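Local coordinates for COPII coat assembly protein SEC16 (Saccharomyces cerevisiae, PDB 3MZK) that helps start assembly of the COPII coat that forms transport vesicles at the endoplasmic reticulum, takes part in cargo selection, and is also involved in autophagy, at residues I282-G285 / I286-K290; Q154-V157 / L158-Q162; V50-I53 / D54-I57; K64-P67 / G68-S72; W103-L106 / E107-N111. All coordinates share one frame; numbering follows the deposited sequence.

Contact 1: residues I282-G285 / I286-K290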
loop_
_atom_site.group_PDB
_atom_site.type_symbol
_atom_site.label_atom_id
_atom_site.label_comp_id
_atom_site.label_asym_id
_atom_site.label_seq_id
_atom_site.Cartn_x
_atom_site.Cartn_y
_atom_site.Cartn_z
ATOM N N ILE B 282 20.257 1.807 7.021
ATOM C CA ILE B 282 20.400 2.928 7.931
ATOM C C ILE B 282 20.619 2.461 9.372
ATOM O O ILE B 282 21.566 2.889 10.028
ATOM C CB ILE B 282 19.201 3.861 7.831
ATOM C CG1 ILE B 282 19.067 4.355 6.389
ATOM C CG2 ILE B 282 19.352 5.020 8.794
ATOM C CD1 ILE B 282 17.843 5.203 6.144
ATOM N N GLU B 283 19.759 1.575 9.860
ATOM C CA GLU B 283 19.924 1.020 11.203
ATOM C C GLU B 283 21.317 0.439 11.426
ATOM O O GLU B 283 21.923 0.634 12.479
ATOM C CB GLU B 283 18.871 -0.052 11.466
ATOM C CG GLU B 283 17.503 0.514 11.760
ATOM C CD GLU B 283 17.502 1.356 13.011
ATOM O OE1 GLU B 283 18.029 0.882 14.039
ATOM O OE2 GLU B 283 16.992 2.495 12.966
ATOM N N PHE B 284 21.816 -0.278 10.427
ATOM C CA PHE B 284 23.112 -0.933 10.518
ATOM C C PHE B 284 24.244 0.078 10.318
ATOM O O PHE B 284 25.328 -0.065 10.889
ATOM C CB PHE B 284 23.209 -2.056 9.480
ATOM C CG PHE B 284 24.356 -2.996 9.707
ATOM C CD1 PHE B 284 24.891 -3.718 8.657
ATOM C CD2 PHE B 284 24.888 -3.170 10.970
ATOM C CE1 PHE B 284 25.946 -4.589 8.861
ATOM C CE2 PHE B 284 25.940 -4.035 11.179
ATOM C CZ PHE B 284 26.469 -4.747 10.123
ATOM N N GLY B 285 23.987 1.097 9.502
ATOM C CA GLY B 285 24.936 2.179 9.304
ATOM C C GLY B 285 25.105 3.040 10.546
ATOM O O GLY B 285 26.099 3.749 10.687
ATOM N N ILE B 286 24.123 2.982 11.442
ATOM C CA ILE B 286 24.190 3.681 12.716
ATOM C C ILE B 286 25.042 2.881 13.684
ATOM O O ILE B 286 25.980 3.400 14.281
ATOM C CB ILE B 286 22.790 3.875 13.322
ATOM C CG1 ILE B 286 22.070 5.033 12.634
ATOM C CG2 ILE B 286 22.884 4.125 14.816
ATOM C CD1 ILE B 286 20.598 5.085 12.929
ATOM N N PHE B 287 24.711 1.605 13.828
ATOM C CA PHE B 287 25.480 0.706 14.673
ATOM C C PHE B 287 26.974 0.832 14.399
ATOM O O PHE B 287 27.775 0.951 15.325
ATOM C CB PHE B 287 25.024 -0.736 14.452
ATOM C CG PHE B 287 25.990 -1.763 14.958
ATOM C CD1 PHE B 287 26.013 -2.108 16.297
ATOM C CD2 PHE B 287 26.868 -2.393 14.092
ATOM C CE1 PHE B 287 26.900 -3.057 16.763
ATOM C CE2 PHE B 287 27.757 -3.342 14.552
ATOM C CZ PHE B 287 27.772 -3.674 15.889
ATOM N N LEU B 288 27.341 0.806 13.122
ATOM C CA LEU B 288 28.744 0.853 12.722
ATOM C C LEU B 288 29.411 2.150 13.156
ATOM O O LEU B 288 30.576 2.155 13.555
ATOM C CB LEU B 288 28.880 0.673 11.207
ATOM C CG LEU B 288 28.528 -0.731 10.715
ATOM C CD1 LEU B 288 28.493 -0.791 9.189
ATOM C CD2 LEU B 288 29.506 -1.744 11.291
ATOM N N THR B 289 28.668 3.247 13.066
ATOM C CA THR B 289 29.156 4.543 13.514
ATOM C C THR B 289 29.551 4.486 14.983
ATOM O O THR B 289 30.676 4.826 15.347
ATOM C CB THR B 289 28.100 5.633 13.310
ATOM O OG1 THR B 289 27.849 5.794 11.908
ATOM C CG2 THR B 289 28.588 6.942 13.875
ATOM N N LYS B 290 28.627 4.041 15.823
ATOM C CA LYS B 290 28.912 3.865 17.239
ATOM C C LYS B 290 30.171 3.032 17.454
ATOM O O LYS B 290 31.041 3.403 18.234
ATOM C CB LYS B 290 27.727 3.209 17.952
ATOM C CG LYS B 290 26.443 4.013 17.885
ATOM C CD LYS B 290 26.647 5.399 18.452
ATOM C CE LYS B 290 25.371 6.215 18.406
ATOM N NZ LYS B 290 25.551 7.524 19.096
#

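Contact 2: residues Q154-V157 / L158-Q162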
loop_
_atom_site.group_PDB
_atom_site.type_symbol
_atom_site.label_atom_id
_atom_site.label_comp_id
_atom_site.label_asym_id
_atom_site.label_seq_id
_atom_site.Cartn_x
_atom_site.Cartn_y
_atom_site.Cartn_z
ATOM N N GLN B 154 -2.555 -31.341 16.828
ATOM C CA GLN B 154 -2.976 -30.728 15.579
ATOM C C GLN B 154 -4.439 -30.295 15.654
ATOM O O GLN B 154 -4.791 -29.204 15.213
ATOM C CB GLN B 154 -2.750 -31.689 14.417
ATOM C CG GLN B 154 -2.709 -31.029 13.059
ATOM C CD GLN B 154 -2.387 -32.018 11.968
ATOM O OE1 GLN B 154 -2.200 -33.205 12.232
ATOM N NE2 GLN B 154 -2.317 -31.536 10.732
ATOM N N MET B 155 -5.286 -31.151 16.221
ATOM C CA MET B 155 -6.691 -30.802 16.431
ATOM C C MET B 155 -6.844 -29.615 17.386
ATOM O O MET B 155 -7.651 -28.716 17.154
ATOM C CB MET B 155 -7.478 -32.003 16.956
ATOM C CG MET B 155 -7.595 -33.151 15.967
ATOM S SD MET B 155 -8.664 -34.480 16.560
ATOM C CE MET B 155 -7.943 -34.801 18.169
ATOM N N ARG B 156 -6.065 -29.622 18.463
ATOM C CA ARG B 156 -6.107 -28.544 19.438
ATOM C C ARG B 156 -5.815 -27.199 18.783
ATOM O O ARG B 156 -6.522 -26.218 19.016
ATOM C CB ARG B 156 -5.112 -28.805 20.571
ATOM C CG ARG B 156 -5.496 -29.960 21.479
ATOM C CD ARG B 156 -4.579 -30.041 22.694
ATOM N NE ARG B 156 -4.644 -28.841 23.529
ATOM C CZ ARG B 156 -5.564 -28.626 24.467
ATOM N NH1 ARG B 156 -6.515 -29.526 24.695
ATOM N NH2 ARG B 156 -5.537 -27.504 25.177
ATOM N N VAL B 157 -4.771 -27.161 17.963
ATOM C CA VAL B 157 -4.388 -25.942 17.262
ATOM C C VAL B 157 -5.515 -25.430 16.371
ATOM O O VAL B 157 -5.804 -24.234 16.344
ATOM C CB VAL B 157 -3.128 -26.157 16.410
ATOM C CG1 VAL B 157 -2.853 -24.935 15.559
ATOM C CG2 VAL B 157 -1.942 -26.463 17.303
ATOM N N LEU B 158 -6.152 -26.337 15.639
ATOM C CA LEU B 158 -7.259 -25.948 14.779
ATOM C C LEU B 158 -8.393 -25.370 15.611
ATOM O O LEU B 158 -8.892 -24.283 15.316
ATOM C CB LEU B 158 -7.751 -27.126 13.939
ATOM C CG LEU B 158 -8.962 -26.833 13.048
ATOM C CD1 LEU B 158 -8.797 -25.510 12.318
ATOM C CD2 LEU B 158 -9.189 -27.962 12.063
ATOM N N ALA B 159 -8.793 -26.094 16.652
ATOM C CA ALA B 159 -9.839 -25.619 17.557
ATOM C C ALA B 159 -9.483 -24.262 18.161
ATOM O O ALA B 159 -10.334 -23.390 18.286
ATOM C CB ALA B 159 -10.107 -26.643 18.650
ATOM N N PHE B 160 -8.220 -24.091 18.531
ATOM C CA PHE B 160 -7.748 -22.818 19.057
ATOM C C PHE B 160 -7.977 -21.701 18.047
ATOM O O PHE B 160 -8.438 -20.619 18.402
ATOM C CB PHE B 160 -6.266 -22.901 19.419
ATOM C CG PHE B 160 -6.011 -23.309 20.839
ATOM C CD1 PHE B 160 -6.810 -22.837 21.867
ATOM C CD2 PHE B 160 -4.971 -24.164 21.150
ATOM C CE1 PHE B 160 -6.573 -23.210 23.174
ATOM C CE2 PHE B 160 -4.731 -24.540 22.457
ATOM C CZ PHE B 160 -5.535 -24.063 23.470
ATOM N N LEU B 161 -7.653 -21.972 16.788
ATOM C CA LEU B 161 -7.811 -20.986 15.728
ATOM C C LEU B 161 -9.279 -20.729 15.410
ATOM O O LEU B 161 -9.670 -19.597 15.116
ATOM C CB LEU B 161 -7.065 -21.431 14.470
ATOM C CG LEU B 161 -5.542 -21.460 14.602
ATOM C CD1 LEU B 161 -4.909 -21.983 13.331
ATOM C CD2 LEU B 161 -5.012 -20.078 14.940
ATOM N N GLN B 162 -10.085 -21.783 15.474
ATOM C CA GLN B 162 -11.522 -21.659 15.253
ATOM C C GLN B 162 -12.183 -20.800 16.320
ATOM O O GLN B 162 -13.302 -20.325 16.129
ATOM C CB GLN B 162 -12.189 -23.032 15.216
ATOM C CG GLN B 162 -11.855 -23.853 13.990
ATOM C CD GLN B 162 -12.729 -25.080 13.868
ATOM O OE1 GLN B 162 -12.286 -26.199 14.125
ATOM N NE2 GLN B 162 -13.985 -24.876 13.480
#

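Contact 3: residues V50-I53 / D54-I57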
loop_
_atom_site.group_PDB
_atom_site.type_symbol
_atom_site.label_atom_id
_atom_site.label_comp_id
_atom_site.label_asym_id
_atom_site.label_seq_id
_atom_site.Cartn_x
_atom_site.Cartn_y
_atom_site.Cartn_z
ATOM N N VAL B 50 63.586 29.688 4.006
ATOM C CA VAL B 50 62.317 30.016 3.387
ATOM C C VAL B 50 62.183 29.249 2.086
ATOM O O VAL B 50 62.877 29.528 1.114
ATOM C CB VAL B 50 62.208 31.516 3.116
ATOM C CG1 VAL B 50 60.977 31.816 2.274
ATOM C CG2 VAL B 50 62.180 32.270 4.434
ATOM N N THR B 51 61.295 28.266 2.082
ATOM C CA THR B 51 61.105 27.425 0.912
ATOM C C THR B 51 59.630 27.313 0.536
ATOM O O THR B 51 58.749 27.442 1.389
ATOM C CB THR B 51 61.673 26.020 1.139
ATOM O OG1 THR B 51 61.291 25.174 0.048
ATOM C CG2 THR B 51 61.138 25.435 2.419
ATOM N N PRO B 52 59.357 27.092 -0.757
ATOM C CA PRO B 52 57.978 26.883 -1.191
ATOM C C PRO B 52 57.358 25.731 -0.427
ATOM O O PRO B 52 58.052 24.840 0.060
ATOM C CB PRO B 52 58.136 26.529 -2.664
ATOM C CG PRO B 52 59.378 27.246 -3.071
ATOM C CD PRO B 52 60.294 27.113 -1.893
ATOM N N ILE B 53 56.040 25.760 -0.326
ATOM C CA ILE B 53 55.331 24.844 0.545
ATOM C C ILE B 53 55.495 23.387 0.091
ATOM O O ILE B 53 55.593 22.482 0.916
ATOM C CB ILE B 53 53.850 25.276 0.682
ATOM C CG1 ILE B 53 53.111 24.409 1.697
ATOM C CG2 ILE B 53 53.159 25.289 -0.679
ATOM C CD1 ILE B 53 51.724 24.935 2.034
ATOM N N ASP B 54 55.582 23.172 -1.218
ATOM C CA ASP B 54 55.637 21.811 -1.764
ATOM C C ASP B 54 56.961 21.044 -1.602
ATOM O O ASP B 54 57.045 19.882 -1.999
ATOM C CB ASP B 54 55.195 21.789 -3.230
ATOM C CG ASP B 54 56.036 22.689 -4.107
ATOM O OD1 ASP B 54 57.205 22.961 -3.752
ATOM O OD2 ASP B 54 55.522 23.118 -5.164
ATOM N N GLN B 55 57.985 21.677 -1.033
ATOM C CA GLN B 55 59.201 20.952 -0.662
ATOM C C GLN B 55 59.004 20.372 0.732
ATOM O O GLN B 55 59.934 19.853 1.347
ATOM C CB GLN B 55 60.425 21.868 -0.652
ATOM C CG GLN B 55 60.491 22.868 -1.787
ATOM C CD GLN B 55 60.850 22.234 -3.111
ATOM O OE1 GLN B 55 60.887 21.012 -3.236
ATOM N NE2 GLN B 55 61.123 23.066 -4.112
ATOM N N ILE B 56 57.777 20.481 1.228
ATOM C CA ILE B 56 57.445 20.042 2.575
ATOM C C ILE B 56 56.130 19.273 2.554
ATOM O O ILE B 56 55.980 18.235 3.201
ATOM C CB ILE B 56 57.329 21.247 3.518
ATOM C CG1 ILE B 56 58.663 21.990 3.573
ATOM C CG2 ILE B 56 56.900 20.807 4.905
ATOM C CD1 ILE B 56 58.676 23.145 4.535
ATOM N N ILE B 57 55.178 19.804 1.799
ATOM C CA ILE B 57 53.914 19.131 1.562
ATOM C C ILE B 57 53.908 18.579 0.142
ATOM O O ILE B 57 53.695 19.321 -0.816
ATOM C CB ILE B 57 52.722 20.093 1.752
ATOM C CG1 ILE B 57 52.424 20.292 3.242
ATOM C CG2 ILE B 57 51.485 19.580 1.031
ATOM C CD1 ILE B 57 51.153 21.094 3.512
#

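Contact 4: residues K64-P67 / G68-S72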
loop_
_atom_site.group_PDB
_atom_site.type_symbol
_atom_site.label_atom_id
_atom_site.label_comp_id
_atom_site.label_asym_id
_atom_site.label_seq_id
_atom_site.Cartn_x
_atom_site.Cartn_y
_atom_site.Cartn_z
ATOM N N LYS B 64 44.672 17.761 -8.427
ATOM C CA LYS B 64 45.073 18.497 -9.627
ATOM C C LYS B 64 44.377 17.990 -10.883
ATOM O O LYS B 64 44.080 18.763 -11.792
ATOM C CB LYS B 64 46.592 18.447 -9.823
ATOM N N SER B 65 44.113 16.690 -10.928
ATOM C CA SER B 65 43.564 16.062 -12.125
ATOM C C SER B 65 42.035 16.059 -12.147
ATOM O O SER B 65 41.426 15.981 -13.215
ATOM C CB SER B 65 44.091 14.632 -12.258
ATOM O OG SER B 65 43.768 13.858 -11.113
ATOM N N PHE B 66 41.423 16.139 -10.968
ATOM C CA PHE B 66 39.966 16.128 -10.841
ATOM C C PHE B 66 39.332 17.146 -11.784
ATOM O O PHE B 66 39.737 18.310 -11.810
ATOM C CB PHE B 66 39.565 16.415 -9.391
ATOM C CG PHE B 66 38.103 16.211 -9.107
ATOM C CD1 PHE B 66 37.534 14.954 -9.203
ATOM C CD2 PHE B 66 37.302 17.273 -8.715
ATOM C CE1 PHE B 66 36.184 14.760 -8.931
ATOM C CE2 PHE B 66 35.957 17.084 -8.440
ATOM C CZ PHE B 66 35.398 15.825 -8.551
ATOM N N PRO B 67 38.339 16.701 -12.571
ATOM C CA PRO B 67 37.665 17.491 -13.609
ATOM C C PRO B 67 36.880 18.677 -13.057
ATOM O O PRO B 67 35.661 18.586 -12.940
ATOM C CB PRO B 67 36.696 16.485 -14.244
ATOM C CG PRO B 67 37.258 15.148 -13.921
ATOM C CD PRO B 67 37.877 15.302 -12.565
ATOM N N GLY B 68 37.578 19.767 -12.741
ATOM C CA GLY B 68 36.955 20.993 -12.269
ATOM C C GLY B 68 35.797 20.770 -11.317
ATOM O O GLY B 68 35.675 19.697 -10.725
ATOM N N PRO B 69 34.945 21.792 -11.149
ATOM C CA PRO B 69 33.730 21.657 -10.338
ATOM C C PRO B 69 32.669 20.846 -11.070
ATOM O O PRO B 69 32.203 21.279 -12.123
ATOM C CB PRO B 69 33.246 23.105 -10.183
ATOM C CG PRO B 69 34.399 23.965 -10.593
ATOM C CD PRO B 69 35.155 23.174 -11.603
ATOM N N LEU B 70 32.297 19.687 -10.536
ATOM C CA LEU B 70 31.194 18.925 -11.113
ATOM C C LEU B 70 29.918 19.729 -10.934
ATOM O O LEU B 70 29.835 20.574 -10.045
ATOM C CB LEU B 70 31.045 17.572 -10.421
ATOM C CG LEU B 70 32.296 16.707 -10.331
ATOM C CD1 LEU B 70 31.977 15.414 -9.607
ATOM C CD2 LEU B 70 32.839 16.430 -11.716
ATOM N N GLY B 71 28.918 19.469 -11.764
ATOM C CA GLY B 71 27.681 20.218 -11.670
ATOM C C GLY B 71 27.792 21.521 -12.429
ATOM O O GLY B 71 26.819 21.992 -13.015
ATOM N N SER B 72 28.978 22.120 -12.402
ATOM C CA SER B 72 29.282 23.183 -13.344
ATOM C C SER B 72 29.006 22.548 -14.688
ATOM O O SER B 72 29.534 21.478 -14.986
ATOM C CB SER B 72 30.746 23.604 -13.247
ATOM O OG SER B 72 31.432 23.346 -14.459
#

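Contact 5: residues W103-L106 / E107-N111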
loop_
_atom_site.group_PDB
_atom_site.type_symbol
_atom_site.label_atom_id
_atom_site.label_comp_id
_atom_site.label_asym_id
_atom_site.label_seq_id
_atom_site.Cartn_x
_atom_site.Cartn_y
_atom_site.Cartn_z
ATOM N N TRP B 103 35.360 3.925 -3.402
ATOM C CA TRP B 103 35.771 4.349 -4.731
ATOM C C TRP B 103 34.910 3.668 -5.792
ATOM O O TRP B 103 34.258 4.324 -6.605
ATOM C CB TRP B 103 37.241 3.994 -4.970
ATOM C CG TRP B 103 38.216 4.992 -4.434
ATOM C CD1 TRP B 103 39.144 4.792 -3.453
ATOM C CD2 TRP B 103 38.368 6.351 -4.858
ATOM N NE1 TRP B 103 39.864 5.942 -3.240
ATOM C CE2 TRP B 103 39.406 6.914 -4.089
ATOM C CE3 TRP B 103 37.726 7.144 -5.811
ATOM C CZ2 TRP B 103 39.815 8.235 -4.245
ATOM C CZ3 TRP B 103 38.135 8.457 -5.964
ATOM C CH2 TRP B 103 39.171 8.988 -5.187
ATOM N N GLN B 104 34.911 2.340 -5.764
ATOM C CA GLN B 104 34.256 1.542 -6.788
ATOM C C GLN B 104 32.737 1.628 -6.715
ATOM O O GLN B 104 32.051 1.534 -7.738
ATOM C CB GLN B 104 34.724 0.090 -6.696
ATOM C CG GLN B 104 36.181 -0.090 -7.095
ATOM C CD GLN B 104 36.756 -1.418 -6.656
ATOM O OE1 GLN B 104 36.390 -1.957 -5.611
ATOM N NE2 GLN B 104 37.666 -1.954 -7.456
ATOM N N LEU B 105 32.213 1.804 -5.507
ATOM C CA LEU B 105 30.777 1.949 -5.323
ATOM C C LEU B 105 30.281 3.214 -6.008
ATOM O O LEU B 105 29.303 3.183 -6.760
ATOM C CB LEU B 105 30.434 1.987 -3.839
ATOM C CG LEU B 105 28.970 2.279 -3.515
ATOM C CD1 LEU B 105 28.073 1.265 -4.195
ATOM C CD2 LEU B 105 28.741 2.282 -2.008
ATOM N N LEU B 106 30.965 4.325 -5.749
ATOM C CA LEU B 106 30.623 5.598 -6.373
ATOM C C LEU B 106 30.769 5.545 -7.893
ATOM O O LEU B 106 29.995 6.169 -8.623
ATOM C CB LEU B 106 31.471 6.727 -5.788
ATOM C CG LEU B 106 31.058 7.193 -4.388
ATOM C CD1 LEU B 106 32.084 8.148 -3.813
ATOM C CD2 LEU B 106 29.683 7.845 -4.424
ATOM N N GLU B 107 31.757 4.794 -8.369
ATOM C CA GLU B 107 31.955 4.636 -9.804
ATOM C C GLU B 107 30.751 3.944 -10.445
ATOM O O GLU B 107 30.240 4.397 -11.464
ATOM C CB GLU B 107 33.237 3.859 -10.097
ATOM C CG GLU B 107 33.639 3.884 -11.559
ATOM C CD GLU B 107 34.827 2.990 -11.854
ATOM O OE1 GLU B 107 35.033 2.006 -11.112
ATOM O OE2 GLU B 107 35.555 3.277 -12.830
ATOM N N MET B 108 30.297 2.850 -9.839
ATOM C CA MET B 108 29.107 2.151 -10.322
ATOM C C MET B 108 27.915 3.090 -10.432
ATOM O O MET B 108 27.301 3.208 -11.493
ATOM C CB MET B 108 28.726 1.001 -9.388
ATOM C CG MET B 108 29.675 -0.171 -9.382
ATOM S SD MET B 108 29.012 -1.491 -8.354
ATOM C CE MET B 108 27.388 -1.670 -9.077
ATOM N N LYS B 109 27.585 3.745 -9.323
ATOM C CA LYS B 109 26.405 4.591 -9.264
ATOM C C LYS B 109 26.515 5.725 -10.271
ATOM O O LYS B 109 25.514 6.275 -10.725
ATOM C CB LYS B 109 26.214 5.131 -7.849
ATOM C CG LYS B 109 26.070 4.040 -6.797
ATOM C CD LYS B 109 25.934 4.622 -5.395
ATOM C CE LYS B 109 24.481 4.795 -4.982
ATOM N NZ LYS B 109 23.755 5.792 -5.812
ATOM N N LEU B 110 27.744 6.062 -10.628
ATOM C CA LEU B 110 27.978 7.112 -11.603
ATOM C C LEU B 110 27.648 6.626 -13.013
ATOM O O LEU B 110 27.370 7.424 -13.902
ATOM C CB LEU B 110 29.433 7.585 -11.524
ATOM C CG LEU B 110 29.866 8.636 -12.543
ATOM C CD1 LEU B 110 29.069 9.912 -12.362
ATOM C CD2 LEU B 110 31.351 8.906 -12.418
ATOM N N ASN B 111 27.662 5.310 -13.201
ATOM C CA ASN B 111 27.552 4.718 -14.532
ATOM C C ASN B 111 26.152 4.262 -14.918
ATOM O O ASN B 111 25.853 4.089 -16.101
ATOM C CB ASN B 111 28.488 3.511 -14.649
ATOM C CG ASN B 111 29.949 3.881 -14.491
ATOM O OD1 ASN B 111 30.346 5.017 -14.745
ATOM N ND2 ASN B 111 30.762 2.913 -14.076
#

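Contact 1: residues I282-G285 / I286-K290
Phe284 and Phe287 lie side by side on helix 275-290, three residues apart, their side chains pointing the same way. Following Phe287 outward, CB lies 3.6 Å from Phe284 O, so the root of the side chain rests against the preceding turn of backbone. CG then points away from the backbone N (chi1 163°), which carries the ring out beside its aromatic neighbour. Farther along, Phe287 CD2 meets Phe284 CE2 at 3.5 Å, and Phe287 CE2 comes within 3.9 Å of the same atom. The ring planes are only 20° apart, yet their centroids are 5.8 Å apart and neither ring covers the other's face, so this is a rim-to-rim meeting and not a stack. Leu288 comes obliquely to the Phe284 ring, its CG 4.2 Å from Phe284 CE2.

Backbone bonds fix this spacing: Phe287 N donates to Glu283 O and Leu288 N to Phe284 O. Thr289 OG1 donates to Gly285 O at 3.0 Å, in the carbonyl plane, returning its hydroxyl to the helix backbone. Beyond the pair, Phe287 meets Phe238 edge-to-face, while Phe284 and Leu288 touch Leu300 of helix 294-303. The chemistry is therefore divided: hydrocarbon and aromatic surface faces the neighbouring helices of the Sec16 solenoid, the backbone amides named and the Thr289 hydroxyl are paired along the helix itself, and Lys290 forms a salt bridge with Asp318.

Contact 2: residues Q154-V157 / L158-Q162
Val157 and Leu161 mark the close-packed side of helix 151-162, where CG1 of Val157 lies 4.2 Å from CD1 of Leu161, one turn on. Beneath them the backbone is regular: Leu161 N donates to Val157 O at 3.0 Å, and Ala159 N reaches Met155 O nearly straight, with an N-H...O angle of 177°. Phe160 adds to this dense part, its CB 3.4 Å from Arg156 O, while its side chain packs on Ala169.

The other side is looser within the turn. Gln154 and Met155 join it mainly through their carbonyls, and Met155 packs instead on Tyr132 of the second subunit. Arg156 runs alongside Phe160, but its guanidinium plane is 85° from the ring plane, and NH2 comes no nearer than 3.8 Å to CZ; the chain bends at chi3 (61°), and the guanidinium comes to Phe160 obliquely. NH2 hydrogen-bonds to Leu133 O of the second subunit. Shortening Phe160 to an alanine is likely to open a gap against Ala169 and to leave the Arg156 guanidinium without its aromatic neighbour. Val157 and Phe160 thus pack on helix 166-175 of the same chain, while the second subunit is met by apolar side chains and by the Arg156 hydrogen bond.

Contact 3: residues V50-I53 / D54-I57
Thr51 meets Gln55 and Ile56 where strand 48-52, an outermost strand, within this chain, of a three-stranded antiparallel sheet, gives way to a short 3-10 turn. Just before it, Val50 pairs with a strand of another protein's chain, so the sheet runs on across the interface; this agrees with the blade that Sec16 is known to lend to the Sec13 propeller. OG1 of Thr51 faces the aliphatic part of Gln55, whereas CG2 reaches CD1 of Ile56 at 4.0 Å.

Pro52 follows, and its carbonyl O receives a weak bond from Gln55 N at 3.3 Å, an i to i+3 link that starts the turn. Its CB also lies 3.8 Å from OD1 of Asp54.

Ile53 closes the segment. Its backbone hydrogen-bonds with Asn23, and its side chain touches Trp19 of strand 16-19, as does that of Ile57. Its carbonyl O accepts two N-H groups. Ile57 N approaches in the carbonyl plane at 2.9 Å, while Ile56 N, at 3.0 Å, sits above that plane by 41°. With CG1 anti to its backbone N (chi1 -175°), Ile53 runs alongside Ile57, and the two CD1 methyls of Ile53 and Ile57 meet at 4.2 Å.

Contact 4: residues K64-P67 / G68-S72
Phe66 and Gly68 are joined by an inverse gamma turn centred on Pro67, a tight kink in a chain just leaving helix 61-65. Its bond runs from Gly68 N to Phe66 O at 2.8 Å, but the N-H...O angle of 121° marks it as weak. Gly68 then takes a positive phi of 39°, and a beta carbon at this position would run into CD of Pro69, so both the backbone and the following proline favour glycine.

Beyond the turn, Leu70 crosses Phe66 at about a right angle. Phe66 CZ is the meeting point, 3.6 Å from Leu70 CD1 and 3.7 Å from Leu70 CG. Farther back on the ring, CE2 of Phe66 lies 3.5 Å from Gly68 O. Trp83 meets the Phe66 ring edge-to-face, and Leu334 of helix 330-344 also touches it, so this connection is packed between helices distant in sequence. If Phe66 were cut back to an alanine, Leu70 would probably be left without its aromatic neighbour and a gap would open beside Trp83. The backbone of Leu70 is held too, its N hydrogen-bonding to Glu337 OE2. On the Pro67 side, Leu70 CD2 lies 3.8 Å from the carbonyl O of Pro67.

Contact 5: residues W103-L106 / E107-N111
Leu105 and Lys109 run alongside each other on helix 101-111, one turn apart, in the helical array of the ACE1-type Sec16 solenoid. Backbone hydrogen bonds come first, and the four that cross between 103-106 and 107-111 are of the i to i+4 kind. Glu107 N donates to Trp103 O at 3.1 Å, and Met108 N to Gln104 O at 3.0 Å. Lys109 N reaches Leu105 O with an N-H...O angle of 172°, close to straight. The next, Leu110 N to Leu106 O, is weak, with an angle of 132°.

Contacts of side-chain carbons with carbonyls form a second group. Glu107 CB lies 3.5 Å from Gln104 O, and Met108 CG sits 3.4 Å from the same oxygen. Met108 turns its CG away from its own carbonyl carbon (chi1 -69°), which lays the start of the chain back along the preceding turn, while its side chain packs on Ile119 of helix 116-123.

Apolar packing joins the helix to its surroundings. Leu105 touches Ile302 and Ile303 of helix 294-303, Leu106 lies on Tyr339 of helix 330-344, and Trp103 meets Trp335 edge-to-face. Lys109 is both apolar and polar: its NZ hydrogen-bonds to OD1 of Asn305, while lower on the chain its CG rests 3.3 Å from Leu105 O and its CD lies 4.2 Å from Leu105 CD1.

Overall arrangement
Along the chain the order is contact 3, contact 4, contact 5, contact 2 and contact 1. Contact 3 lies at an outer strand of this chain's sheet and the turn after it; contact 4 takes in the end of helix 61-65 and the loop after it, about 25 Å away between centres. Contacts 4 and 5 are the nearest pair, at about 16 Å between centres; both pack on helix 330-344. Helix 294-303 touches contacts 1 and 5, whose centres are about 22 Å apart. Contacts 2 and 3 are farthest apart, about 83 Å between centres. The elongated chain thus meets partners far apart: another protein at its sheet, in contact 3, and the second copy at contact 2.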